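Local coordinates for cellulose-binding protein (Saccharophagus degradans, PDB 2YHG) that probably binds polysaccharide and may hydrolyse glycosidic bonds, this piece of it joining a nucleoside hydrolase-like domain to a C-terminal beta domain, at residues Q45-V48 / R49-M53; A104-D107 / S108-V111. All coordinates share one frame; numbering follows the deposited sequence.

Interaction 1: Q45-V48 / R49-M53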
loop_
_atom_site.group_PDB
_atom_site.type_symbol
_atom_site.label_atom_id
_atom_site.label_comp_id
_atom_site.label_asym_id
_atom_site.label_seq_id
_atom_site.Cartn_x
_atom_site.Cartn_y
_atom_site.Cartn_z
ATOM N N GLN A 45 4.088 -11.410 -9.825
ATOM C CA GLN A 45 5.188 -10.802 -9.124
ATOM C C GLN A 45 4.702 -10.047 -7.887
ATOM O O GLN A 45 5.267 -10.169 -6.796
ATOM C CB GLN A 45 5.901 -9.815 -10.038
ATOM C CG GLN A 45 6.551 -10.396 -11.294
ATOM C CD GLN A 45 7.152 -9.311 -12.162
ATOM O OE1 GLN A 45 6.677 -8.167 -12.181
ATOM N NE2 GLN A 45 8.253 -9.628 -12.870
ATOM N N SER A 46 3.702 -9.205 -8.083
ATOM C CA SER A 46 3.178 -8.387 -7.009
ATOM C C SER A 46 2.637 -9.236 -5.874
ATOM O O SER A 46 2.844 -8.888 -4.707
ATOM C CB SER A 46 2.082 -7.465 -7.556
ATOM O OG SER A 46 2.623 -6.473 -8.439
ATOM N N LEU A 47 1.913 -10.314 -6.192
ATOM C CA LEU A 47 1.381 -11.141 -5.127
ATOM C C LEU A 47 2.505 -11.784 -4.319
ATOM O O LEU A 47 2.395 -11.870 -3.095
ATOM C CB LEU A 47 0.406 -12.162 -5.669
ATOM C CG LEU A 47 -0.251 -13.028 -4.581
ATOM C CD1 LEU A 47 -0.973 -12.187 -3.533
ATOM C CD2 LEU A 47 -1.190 -14.060 -5.220
ATOM N N VAL A 48 3.581 -12.222 -4.971
ATOM C CA VAL A 48 4.703 -12.780 -4.219
ATOM C C VAL A 48 5.257 -11.755 -3.231
ATOM O O VAL A 48 5.479 -12.079 -2.060
ATOM C CB VAL A 48 5.787 -13.301 -5.181
ATOM C CG1 VAL A 48 7.071 -13.638 -4.390
ATOM C CG2 VAL A 48 5.277 -14.537 -5.950
ATOM N N ARG A 49 5.484 -10.527 -3.686
ATOM C CA ARG A 49 5.985 -9.507 -2.767
ATOM C C ARG A 49 4.999 -9.253 -1.631
ATOM O O ARG A 49 5.384 -9.193 -0.454
ATOM C CB ARG A 49 6.314 -8.199 -3.473
ATOM C CG ARG A 49 6.981 -7.213 -2.520
ATOM C CD ARG A 49 7.038 -5.793 -3.016
ATOM N NE ARG A 49 7.750 -5.673 -4.300
ATOM C CZ ARG A 49 8.975 -5.212 -4.485
ATOM N NH1 ARG A 49 9.672 -4.656 -3.512
ATOM N NH2 ARG A 49 9.484 -5.251 -5.705
ATOM N N GLN A 50 3.712 -9.139 -1.952
ATOM C CA GLN A 50 2.727 -8.902 -0.902
ATOM C C GLN A 50 2.790 -10.043 0.122
ATOM O O GLN A 50 2.672 -9.798 1.342
ATOM C CB GLN A 50 1.329 -8.767 -1.476
ATOM C CG GLN A 50 0.186 -8.760 -0.471
ATOM C CD GLN A 50 0.141 -7.554 0.452
ATOM O OE1 GLN A 50 -0.663 -6.642 0.233
ATOM N NE2 GLN A 50 0.975 -7.542 1.478
ATOM N N LEU A 51 2.928 -11.270 -0.321
ATOM C CA LEU A 51 2.930 -12.392 0.621
ATOM C C LEU A 51 4.110 -12.365 1.576
ATOM O O LEU A 51 3.930 -12.631 2.759
ATOM C CB LEU A 51 2.799 -13.711 -0.114
ATOM C CG LEU A 51 1.429 -13.925 -0.775
ATOM C CD1 LEU A 51 1.520 -15.180 -1.633
ATOM C CD2 LEU A 51 0.341 -14.041 0.225
ATOM N N VAL A 52 5.298 -12.043 1.099
ATOM C CA VAL A 52 6.451 -11.994 2.014
ATOM C C VAL A 52 6.455 -10.735 2.873
ATOM O O VAL A 52 7.223 -10.652 3.828
ATOM C CB VAL A 52 7.803 -12.225 1.308
ATOM C CG1 VAL A 52 7.831 -13.574 0.609
ATOM C CG2 VAL A 52 8.182 -11.072 0.375
ATOM N N MET A 53 5.576 -9.791 2.558
ATOM C CA MET A 53 5.295 -8.602 3.375
ATOM C C MET A 53 4.041 -8.778 4.243
ATOM O O MET A 53 3.667 -7.838 4.939
ATOM C CB MET A 53 5.113 -7.342 2.456
ATOM C CG MET A 53 6.394 -6.943 1.715
ATOM S SD MET A 53 6.200 -5.495 0.679
ATOM C CE MET A 53 6.132 -4.218 1.927
#

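Interaction 2: A104-D107 / S108-V111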
loop_
_atom_site.group_PDB
_atom_site.type_symbol
_atom_site.label_atom_id
_atom_site.label_comp_id
_atom_site.label_asym_id
_atom_site.label_seq_id
_atom_site.Cartn_x
_atom_site.Cartn_y
_atom_site.Cartn_z
ATOM N N ALA A 104 -3.727 -21.748 5.550
ATOM C CA ALA A 104 -5.130 -22.070 5.541
ATOM C C ALA A 104 -5.994 -20.802 5.462
ATOM O O ALA A 104 -7.027 -20.789 4.796
ATOM C CB ALA A 104 -5.520 -22.918 6.775
ATOM N N TYR A 105 -5.622 -19.780 6.220
ATOM C CA TYR A 105 -6.363 -18.534 6.160
ATOM C C TYR A 105 -6.322 -17.929 4.750
ATOM O O TYR A 105 -7.345 -17.511 4.210
ATOM C CB TYR A 105 -5.855 -17.546 7.190
ATOM C CG TYR A 105 -6.485 -16.191 7.018
ATOM C CD1 TYR A 105 -7.815 -15.978 7.302
ATOM C CD2 TYR A 105 -5.761 -15.159 6.439
ATOM C CE1 TYR A 105 -8.397 -14.739 7.055
ATOM C CE2 TYR A 105 -6.326 -13.913 6.204
ATOM C CZ TYR A 105 -7.639 -13.718 6.484
ATOM O OH TYR A 105 -8.194 -12.476 6.284
ATOM N N LEU A 106 -5.146 -17.906 4.142
ATOM C CA LEU A 106 -5.036 -17.342 2.799
ATOM C C LEU A 106 -5.848 -18.131 1.798
ATOM O O LEU A 106 -6.506 -17.547 0.945
ATOM C CB LEU A 106 -3.594 -17.266 2.339
ATOM C CG LEU A 106 -2.731 -16.275 3.100
ATOM C CD1 LEU A 106 -1.335 -16.249 2.500
ATOM C CD2 LEU A 106 -3.309 -14.871 3.153
ATOM N N ASP A 107 -5.867 -19.452 1.933
ATOM C CA ASP A 107 -6.698 -20.255 1.065
ATOM C C ASP A 107 -8.165 -19.821 1.188
ATOM O O ASP A 107 -8.899 -19.793 0.192
ATOM C CB ASP A 107 -6.598 -21.735 1.434
ATOM C CG ASP A 107 -5.230 -22.351 1.166
ATOM O OD1 ASP A 107 -4.439 -21.795 0.380
ATOM O OD2 ASP A 107 -4.931 -23.390 1.823
ATOM N N SER A 108 -8.610 -19.506 2.410
ATOM C CA SER A 108 -9.998 -19.160 2.643
ATOM C C SER A 108 -10.447 -17.839 2.019
ATOM O O SER A 108 -11.621 -17.626 1.846
ATOM C CB SER A 108 -10.305 -19.153 4.144
ATOM O OG SER A 108 -9.895 -17.977 4.792
ATOM N N ILE A 109 -9.490 -16.968 1.719
ATOM C CA ILE A 109 -9.763 -15.645 1.148
ATOM C C ILE A 109 -9.303 -15.532 -0.318
ATOM O O ILE A 109 -9.345 -14.445 -0.892
ATOM C CB ILE A 109 -9.183 -14.512 2.011
ATOM C CG1 ILE A 109 -7.664 -14.598 2.122
ATOM C CG2 ILE A 109 -9.843 -14.515 3.376
ATOM C CD1 ILE A 109 -6.981 -13.305 2.565
ATOM N N ASN A 110 -8.973 -16.674 -0.916
ATOM C CA ASN A 110 -8.618 -16.814 -2.322
ATOM C C ASN A 110 -9.880 -17.175 -3.068
ATOM O O ASN A 110 -10.287 -18.356 -3.097
ATOM C CB ASN A 110 -7.558 -17.919 -2.414
ATOM C CG ASN A 110 -7.290 -18.381 -3.824
ATOM O OD1 ASN A 110 -7.677 -17.728 -4.799
ATOM N ND2 ASN A 110 -6.640 -19.538 -3.946
ATOM N N VAL A 111 -10.509 -16.188 -3.709
ATOM C CA VAL A 111 -11.826 -16.359 -4.290
ATOM C C VAL A 111 -11.939 -15.650 -5.632
ATOM O O VAL A 111 -11.137 -14.753 -5.925
ATOM C CB VAL A 111 -12.965 -15.892 -3.335
ATOM C CG1 VAL A 111 -12.892 -16.624 -1.978
ATOM C CG2 VAL A 111 -12.948 -14.365 -3.126
HETATM O O HOH W 1 -11.509 -20.311 -1.539
HETATM O O HOH W 2 -5.520 -21.569 -2.156
#

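Interaction 1: Q45-V48 / R49-M53
Gln45 to Val48 meet Arg49 to Val52 one turn further along helix 42-52, in a local alpha-helical contact. The helix is the crossover of a beta-alpha-beta unit, between parallel strands 30-35 and 58-64 of the nucleoside hydrolase-like domain. Four successive backbone bonds join the turns. Arg49 N donates to Gln45 O at 3.1 Å, and Gln50 N to Ser46 O at 2.9 Å. Val52 N to Val48 O is longer, at 3.2 Å.

The polar side chains turn to other parts of the domain. Arg49 NE forms a salt bridge with Glu242, whose backbone N also bonds Gln45 OE1, while Gln45 NE2 bonds Pro235 O. Gln50 OE1 takes a bond from His33. Ser46 OG bonds Thr245 OG1. The side chain of Ser46 lies about 4 Å from those of Trp151 and Asp244, both of the calcium site, and about 7 Å from the calcium ion.

The side chains of Leu47 and Leu51 pack on helix 77-93, and Ile82 touches both. The CG of Leu47 is anti to its own N (chi1 -177°), whereas that of Leu51 lies beside N (chi1 -68°). The two side chains slant across each other. Leu47 CD1 rests 4.0 Å from Leu51 CG, and the same CG lies 3.2 Å from Leu47 O.

Interaction 2: A104-D107 / S108-V111
Tyr105 and Ser108 meet through both backbone and side chain where helix 103-108 ends and the chain turns into strand 110-112. The backbone bonds come first. Ser108 N donates to Ala104 O at 3.1 Å, in the usual helical step of four residues. Ile109 N then reaches back three residues to Leu106 O, also at 3.1 Å, from well above the carbonyl plane. Its bond to Tyr105 O is weak, as is that of Asn110 N to Asp107 O. The four-residue step thus gives way to three-residue steps, with poorer bonds.

The hydroxyl of Ser108 adds a side-chain bond. OG sits between its own N and carbonyl carbon (chi1 80°), which folds it back over the last turn. It donates to Tyr105 O at 2.7 Å, in the carbonyl plane and on a lone pair.

Apolar contact centres on Ile109. Its CD1 lies 3.7 Å from Tyr105 CE2 and approaches the ring obliquely, while CG2 lies 3.9 Å from CZ of that ring. The same CD1 touches Leu106 CD2 at 4.0 Å.

Two waters bridge Asp107 and Asn110. One donates to both Asp107 O and Asn110 O. The other donates to Asp107 OD1 and accepts from Asn110 ND2, which also bonds Asp80.

Leu106 packs on Leu83 and Tyr86 of helix 77-93. Tyr105 OH bonds Leu59 O of strand 58-64, and backbone bonds from Ile109 and Val111 to Ile62 align strand 110-112 beside that strand, at one edge of the parallel sheet.

Both interactions belong to the nucleoside hydrolase-like domain, with centres 15 Å apart. Interaction 1 comes first along the chain, in helix 42-52. Strand 58-64 and helix 77-93 follow before interaction 2 leads into strand 110-112. Those two elements are shared neighbours: helix 42-52 leads into strand 58-64, which pairs with strand 110-112, and helix 77-93 packs against leucines from both contacts. The two also touch directly, Leu51 CD2 lying 3.6 Å from Leu106 CD1. Interaction 1 is buried and adjoins the calcium site, whereas interaction 2 is partly open at the sheet edge. The leucine contact brings helix 42-52 against helix 103-108, next to helix 77-93.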